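PDB 1QYI: hypothetical protein from Staphylococcus aureus subsp. aureus, which is of unknown function but belongs to the haloacid dehalogenase (HAD) superfamily and may be a hydrolase. Local coordinates for residues 236-241 / 263-268; 286-291 / 303-308; 318-323 / 332-337. All blocks are in the same frame, centred on the assembly; numbering follows the deposited sequence.

Interaction 1: residues 236-241 / 263-268; sequences IATGRP and IATASD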
# COMPACT_ATOMS: atom_id res chain seq x y z
N ILE A 236 14.84 11.27 1.12
CA ILE A 236 13.61 10.47 1.20
C ILE A 236 13.83 8.97 1.51
O ILE A 236 14.63 8.31 0.86
CB ILE A 236 12.79 10.54 -0.12
CG1 ILE A 236 12.27 11.95 -0.36
CG2 ILE A 236 11.56 9.62 -0.03
CD1 ILE A 236 11.29 12.41 0.69
N ALA A 237 13.09 8.46 2.50
CA ALA A 237 13.11 7.05 2.89
C ALA A 237 11.65 6.60 3.01
O ALA A 237 10.94 7.04 3.92
CB ALA A 237 13.84 6.85 4.23
N THR A 238 11.18 5.75 2.10
CA THR A 238 9.79 5.28 2.15
C THR A 238 9.68 3.77 1.96
O THR A 238 10.63 3.10 1.55
CB THR A 238 8.92 5.96 1.07
OG1 THR A 238 7.58 5.47 1.16
CG2 THR A 238 9.47 5.67 -0.32
N GLY A 239 8.49 3.23 2.26
CA GLY A 239 8.24 1.81 2.10
C GLY A 239 7.71 1.54 0.70
O GLY A 239 7.52 0.39 0.31
N ARG A 240 7.46 2.61 -0.04
CA ARG A 240 6.96 2.52 -1.41
C ARG A 240 8.08 2.11 -2.36
O ARG A 240 9.24 2.47 -2.15
CB ARG A 240 6.43 3.88 -1.87
CG ARG A 240 5.23 4.43 -1.12
CD ARG A 240 4.77 5.71 -1.78
NE ARG A 240 3.42 6.09 -1.38
CZ ARG A 240 2.50 6.58 -2.21
NH1 ARG A 240 2.79 6.76 -3.49
NH2 ARG A 240 1.30 6.88 -1.74
N PRO A 241 7.75 1.34 -3.41
CA PRO A 241 8.82 0.97 -4.35
C PRO A 241 9.24 2.19 -5.17
O PRO A 241 8.63 3.27 -5.07
CB PRO A 241 8.17 -0.14 -5.19
CG PRO A 241 6.71 0.19 -5.14
CD PRO A 241 6.53 0.57 -3.68
N ILE A 263 17.29 9.21 -2.33
CA ILE A 263 15.92 8.74 -2.23
C ILE A 263 15.97 7.23 -2.08
O ILE A 263 16.21 6.50 -3.04
CB ILE A 263 15.09 9.10 -3.47
CG1 ILE A 263 15.07 10.62 -3.66
CG2 ILE A 263 13.68 8.55 -3.33
CD1 ILE A 263 14.23 11.10 -4.85
N ALA A 264 15.76 6.76 -0.85
CA ALA A 264 15.77 5.33 -0.55
C ALA A 264 14.33 4.81 -0.59
O ALA A 264 13.43 5.42 -0.01
CB ALA A 264 16.40 5.10 0.82
N THR A 265 14.12 3.68 -1.26
CA THR A 265 12.79 3.10 -1.37
C THR A 265 12.80 1.61 -1.04
O THR A 265 13.84 1.04 -0.71
CB THR A 265 12.22 3.24 -2.80
OG1 THR A 265 12.97 2.41 -3.70
CG2 THR A 265 12.30 4.68 -3.27
N ALA A 266 11.62 1.00 -1.14
CA ALA A 266 11.44 -0.42 -0.85
C ALA A 266 12.19 -1.27 -1.87
O ALA A 266 12.48 -2.44 -1.62
CB ALA A 266 9.95 -0.77 -0.87
N SER A 267 12.50 -0.68 -3.02
CA SER A 267 13.24 -1.40 -4.04
C SER A 267 14.67 -1.56 -3.54
O SER A 267 15.27 -2.62 -3.69
CB SER A 267 13.22 -0.64 -5.37
OG SER A 267 11.90 -0.55 -5.89
N ASP A 268 15.23 -0.52 -2.93
CA ASP A 268 16.59 -0.62 -2.44
C ASP A 268 16.71 -1.69 -1.35
O ASP A 268 17.62 -2.51 -1.40
CB ASP A 268 17.07 0.72 -1.90
CG ASP A 268 16.99 1.80 -2.93
OD1 ASP A 268 17.56 1.62 -4.02
OD2 ASP A 268 16.34 2.83 -2.65
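The flat groups that meet T265 and A266 are peptide carbonyls of 236-241. R240 O takes the A266 N-H over a face of its carbonyl group. The donor stands 46° out of that plane, yet the N-H points almost straight at the oxygen (N to O 3.0 Å). T265 CB packs against the same R240 O at 3.1 Å. Upstream, A264 N donates to I236 O at 2.6 Å, and T238 N to A264 O at 3.1 Å. The carboxylate of D268 is met on its anti side, where OD2 accepts from T265 N at 2.8 Å.

The bonds between I236, A264 and T238 zip two parallel strands. I236 and I263 lie side by side on one face, with I236 CB 3.9 Å from I263 CG2. Past the strand ends, T238 OG1 sits anti to its backbone N (chi1 -180°). There it accepts from R240 N, an ST turn. T265 is the N-cap of helix 266-275: its OG1 accepts from S267 N, and with the T265 N to D268 OD2 bond this makes a capping box. The R240 guanidinium turns elsewhere and pairs with D9.

The contact joins the two strands of the beta-alpha-beta unit 233-237, 242-252, 263-264, at one edge of the Rossmann-like sheet. The Thr-Gly turn after strand 233-237 is consistent with motif II of HAD proteins.

Interaction 2: residues 286-291 / 303-308; sequences NPFSYI and ESYINK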
# COMPACT_ATOMS: atom_id res chain seq x y z
N ASN A 286 14.29 -1.17 10.36
CA ASN A 286 15.74 -1.11 10.22
C ASN A 286 16.09 0.22 9.53
O ASN A 286 15.58 0.52 8.46
CB ASN A 286 16.24 -2.30 9.39
CG ASN A 286 17.77 -2.34 9.28
OD1 ASN A 286 18.39 -1.41 8.77
ND2 ASN A 286 18.38 -3.43 9.75
N PRO A 287 16.99 1.01 10.14
CA PRO A 287 17.43 2.31 9.63
C PRO A 287 18.19 2.30 8.29
O PRO A 287 18.63 3.35 7.83
CB PRO A 287 18.29 2.85 10.76
CG PRO A 287 18.91 1.61 11.32
CD PRO A 287 17.75 0.64 11.35
N PHE A 288 18.32 1.13 7.67
CA PHE A 288 19.03 1.01 6.40
C PHE A 288 18.66 2.03 5.34
O PHE A 288 19.54 2.69 4.77
CB PHE A 288 18.83 -0.37 5.79
CG PHE A 288 19.28 -0.44 4.36
CD1 PHE A 288 20.64 -0.42 4.06
CD2 PHE A 288 18.36 -0.49 3.32
CE1 PHE A 288 21.08 -0.44 2.73
CE2 PHE A 288 18.79 -0.51 1.99
CZ PHE A 288 20.16 -0.49 1.70
N SER A 289 17.37 2.14 5.05
CA SER A 289 16.91 3.08 4.03
C SER A 289 17.18 4.52 4.43
O SER A 289 17.52 5.34 3.58
CB SER A 289 15.41 2.89 3.77
OG SER A 289 14.66 3.14 4.94
N TYR A 290 17.07 4.83 5.71
CA TYR A 290 17.34 6.18 6.15
C TYR A 290 18.83 6.45 6.01
O TYR A 290 19.24 7.57 5.69
CB TYR A 290 16.88 6.40 7.60
CG TYR A 290 15.50 7.00 7.70
CD1 TYR A 290 15.20 8.20 7.07
CD2 TYR A 290 14.47 6.33 8.37
CE1 TYR A 290 13.91 8.74 7.09
CE2 TYR A 290 13.17 6.85 8.40
CZ TYR A 290 12.90 8.06 7.76
OH TYR A 290 11.62 8.58 7.76
N ILE A 291 19.64 5.42 6.24
CA ILE A 291 21.09 5.54 6.14
C ILE A 291 21.52 5.72 4.68
O ILE A 291 22.50 6.41 4.38
CB ILE A 291 21.78 4.30 6.75
CG1 ILE A 291 21.46 4.23 8.25
CG2 ILE A 291 23.29 4.35 6.52
CD1 ILE A 291 22.08 3.05 8.99
N GLU A 303 26.38 -2.62 2.38
CA GLU A 303 26.92 -3.39 3.50
C GLU A 303 27.24 -2.53 4.70
O GLU A 303 27.04 -2.94 5.85
CB GLU A 303 28.18 -4.13 3.06
CG GLU A 303 28.71 -5.10 4.10
CD GLU A 303 29.71 -6.06 3.50
OE1 GLU A 303 30.70 -5.59 2.90
OE2 GLU A 303 29.51 -7.29 3.63
N SER A 304 27.76 -1.33 4.45
CA SER A 304 28.11 -0.44 5.54
C SER A 304 26.86 0.13 6.18
O SER A 304 26.85 0.42 7.38
CB SER A 304 29.01 0.69 5.04
OG SER A 304 28.36 1.49 4.07
N TYR A 305 25.81 0.28 5.39
CA TYR A 305 24.56 0.82 5.89
C TYR A 305 23.86 -0.19 6.80
O TYR A 305 22.99 0.16 7.60
CB TYR A 305 23.63 1.20 4.73
CG TYR A 305 24.18 2.25 3.78
CD1 TYR A 305 25.28 3.03 4.11
CD2 TYR A 305 23.56 2.49 2.56
CE1 TYR A 305 25.76 4.02 3.24
CE2 TYR A 305 24.03 3.47 1.68
CZ TYR A 305 25.13 4.23 2.03
OH TYR A 305 25.61 5.18 1.16
N ILE A 306 24.28 -1.45 6.68
CA ILE A 306 23.73 -2.56 7.45
C ILE A 306 24.48 -2.82 8.75
O ILE A 306 23.88 -3.10 9.79
CB ILE A 306 23.74 -3.84 6.59
CG1 ILE A 306 22.82 -3.63 5.39
CG2 ILE A 306 23.33 -5.05 7.41
CD1 ILE A 306 22.83 -4.77 4.41
N ASN A 307 25.81 -2.71 8.68
CA ASN A 307 26.69 -2.96 9.82
C ASN A 307 26.93 -1.77 10.74
O ASN A 307 27.23 -1.95 11.92
CB ASN A 307 28.04 -3.47 9.32
CG ASN A 307 27.92 -4.68 8.42
OD1 ASN A 307 28.85 -5.01 7.68
ND2 ASN A 307 26.77 -5.35 8.47
N LYS A 308 26.84 -0.55 10.19
CA LYS A 308 27.04 0.67 10.96
C LYS A 308 25.75 1.47 11.07
O LYS A 308 25.42 2.28 10.19
CB LYS A 308 28.10 1.56 10.32
CG LYS A 308 29.52 1.04 10.39
CD LYS A 308 30.51 2.16 10.02
CE LYS A 308 31.95 1.62 9.91
NZ LYS A 308 32.12 0.66 8.76
O HOH W 1 20.84 -4.35 9.98
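Y305 reaches from helix 302-307 between F288 and I291 of the facing helix. Its CB already touches, lying 3.5 Å from F288 CD1. CG comes next, anti to its own carbonyl carbon (chi1 -61°), and meets I291 CG2. The two sides of the ring then part company. CD1 packs on I291 CG2 at 3.4 Å, and CE1 still touches that methyl. CD2 lies 3.8 Å from F288 CE1, and this CE1 lies at the edge of the tyrosine ring, in its plane. Over one face stands I291 O, 4.1 Å above the plane of the Y305 ring and over its centre, with CE1 and CZ among the atoms it meets. At the tip, Y305 OH is hydrogen-bonded to G296 O, so the buried hydroxyl has a polar partner.

I291 and Y305 slide past each other in opposite directions. I291 CD1 ends near the tyrosine backbone, 3.3 Å from Y305 O, and also close to K308 O. F288 crosses both Y305 and I306 at a slant. Its CD1 lies 4.1 Å from I306 CG1.

The polar part is at the start of the first helix. N286 OD1 accepts from F288 N at 2.8 Å, with the donor in the carbonyl plane, and so caps the helix. N286 ND2 donates a hydrogen bond to a water at 2.6 Å. That water donates a longer bond to I306 O and links the two segments.

The contact packs helix 288-295 against helix 302-307, mainly through apolar groups. Helix 266-275 adds V269 and A272 against F288, and Y302 meets the F288 ring edge-to-face. S289 and Y290 touch A237 of strand 233-237, while P287 rests on helix 325-334.

Interaction 3: residues 318-323 / 332-337; sequences VFIVGD and QKIGAT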
# COMPACT_ATOMS: atom_id res chain seq x y z
N VAL A 318 20.91 15.57 11.62
CA VAL A 318 19.89 14.85 10.89
C VAL A 318 18.55 14.90 11.61
O VAL A 318 18.46 14.63 12.80
CB VAL A 318 20.30 13.38 10.67
CG1 VAL A 318 19.29 12.68 9.74
CG2 VAL A 318 21.70 13.30 10.07
N PHE A 319 17.52 15.28 10.85
CA PHE A 319 16.14 15.39 11.34
C PHE A 319 15.25 14.50 10.48
O PHE A 319 15.03 14.75 9.29
CB PHE A 319 15.64 16.83 11.19
CG PHE A 319 16.36 17.82 12.05
CD1 PHE A 319 16.14 17.87 13.42
CD2 PHE A 319 17.28 18.70 11.48
CE1 PHE A 319 16.82 18.77 14.20
CE2 PHE A 319 17.95 19.61 12.26
CZ PHE A 319 17.73 19.64 13.63
N ILE A 320 14.70 13.46 11.10
CA ILE A 320 13.82 12.55 10.40
C ILE A 320 12.39 13.01 10.62
O ILE A 320 11.95 13.18 11.76
CB ILE A 320 14.03 11.11 10.90
CG1 ILE A 320 15.35 10.59 10.34
CG2 ILE A 320 12.86 10.24 10.48
CD1 ILE A 320 15.72 9.19 10.81
N VAL A 321 11.68 13.21 9.51
CA VAL A 321 10.29 13.68 9.50
C VAL A 321 9.35 12.58 9.02
O VAL A 321 9.29 12.26 7.82
CB VAL A 321 10.13 14.91 8.56
CG1 VAL A 321 8.67 15.35 8.48
CG2 VAL A 321 11.00 16.06 9.06
N GLY A 322 8.61 12.01 9.96
CA GLY A 322 7.70 10.95 9.60
C GLY A 322 6.52 10.90 10.53
O GLY A 322 6.36 11.73 11.42
N ASP A 323 5.69 9.88 10.34
CA ASP A 323 4.51 9.74 11.16
C ASP A 323 4.46 8.38 11.85
O ASP A 323 3.82 8.23 12.88
CB ASP A 323 3.27 9.91 10.28
CG ASP A 323 3.23 8.90 9.15
OD1 ASP A 323 4.26 8.72 8.45
OD2 ASP A 323 2.16 8.29 8.96
N GLN A 332 16.04 7.19 16.67
CA GLN A 332 16.66 7.00 17.98
C GLN A 332 17.83 6.02 17.83
O GLN A 332 18.78 6.07 18.61
CB GLN A 332 15.64 6.47 18.98
CG GLN A 332 14.42 7.37 19.10
CD GLN A 332 13.59 7.08 20.33
OE1 GLN A 332 13.49 5.94 20.76
NE2 GLN A 332 12.96 8.12 20.87
N LYS A 333 17.75 5.16 16.82
CA LYS A 333 18.79 4.16 16.53
C LYS A 333 20.09 4.76 16.02
O LYS A 333 21.16 4.50 16.57
CB LYS A 333 18.28 3.15 15.50
CG LYS A 333 19.39 2.34 14.80
CD LYS A 333 20.21 1.51 15.78
CE LYS A 333 19.59 0.14 16.01
NZ LYS A 333 19.52 -0.66 14.75
N ILE A 334 20.00 5.54 14.95
CA ILE A 334 21.16 6.18 14.32
C ILE A 334 21.59 7.46 15.02
O ILE A 334 22.61 8.05 14.68
CB ILE A 334 20.89 6.55 12.84
CG1 ILE A 334 19.91 7.73 12.78
CG2 ILE A 334 20.37 5.35 12.10
CD1 ILE A 334 19.64 8.24 11.37
N GLY A 335 20.79 7.90 15.99
CA GLY A 335 21.12 9.11 16.72
C GLY A 335 20.63 10.40 16.10
O GLY A 335 21.18 11.47 16.38
N ALA A 336 19.59 10.34 15.27
CA ALA A 336 19.07 11.55 14.64
C ALA A 336 17.87 12.11 15.39
O ALA A 336 17.18 11.40 16.13
CB ALA A 336 18.68 11.26 13.20
N THR A 337 17.62 13.41 15.21
CA THR A 337 16.49 14.04 15.86
C THR A 337 15.22 13.61 15.14
O THR A 337 15.16 13.61 13.90
CB THR A 337 16.59 15.58 15.82
OG1 THR A 337 17.60 16.02 16.75
CG2 THR A 337 15.26 16.22 16.19
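F319 and T337 stand side by side and point the same way, from neighbouring parallel strands of a beta-alpha-beta unit. Strand 318-322, helix 325-334 and strand 337-341 make up that unit, which is part of the Rossmann-like sheet of the HAD fold. T337 CG2 sits at the edge of the F319 ring, near its plane, 3.3 Å from F319 CD1. The methyl is there because it is anti to the backbone N, with T337 OG1 at chi1 -74°. T337 CB is equally close to F319 CD1, so the packing is tight. OG1 has its polar partner elsewhere, in K315 O.

I320 and I334 are arranged differently. They reach toward each other tip to tip, with I320 CD1 4.1 Å from I334 CD1. V318 meets A336 CB to CB at 3.7 Å. A336 CB also lies 3.4 Å from V318 O. V318 and I320 both touch helix 288-295 as well, through L294 and Y290.

The helix ends at I334, and G335 is the first residue to leave it. Its phi is positive, 87°, and at its backbone angles a CB would press on the carbonyl O of I334. The chain can then turn into the next strand. Farther along 318-323, D323 follows strand 318-322, consistent with motif IV of HAD proteins, with its OD1 near OD2 of D7.

Two backbone bonds join the strands. T337 N donates to V318 O at 2.8 Å. T337 O accepts from I320 N at 2.8 Å and is also met by F319 CA at 3.3 Å, a CA-H...O contact.

In the fold
The three interactions come in series along the chain, 1 then 2 then 3, and lie on the same side of its centre. Interactions 1 and 3 both belong to the six-stranded parallel sheet. Their centres are about 16 Å apart, their nearest atoms about 7 Å, and strand 3-6 runs between strands 233-237 and 318-322. Interaction 2 lies about 13 Å, centre to centre, from each of the others and touches both. Helix 288-295 bridges them: S289 packs on A264, and the helix also touches strands 233-237 and 318-322. It thus covers sheet elements whose ends carry likely HAD motifs, with helix 302-307 packed against it.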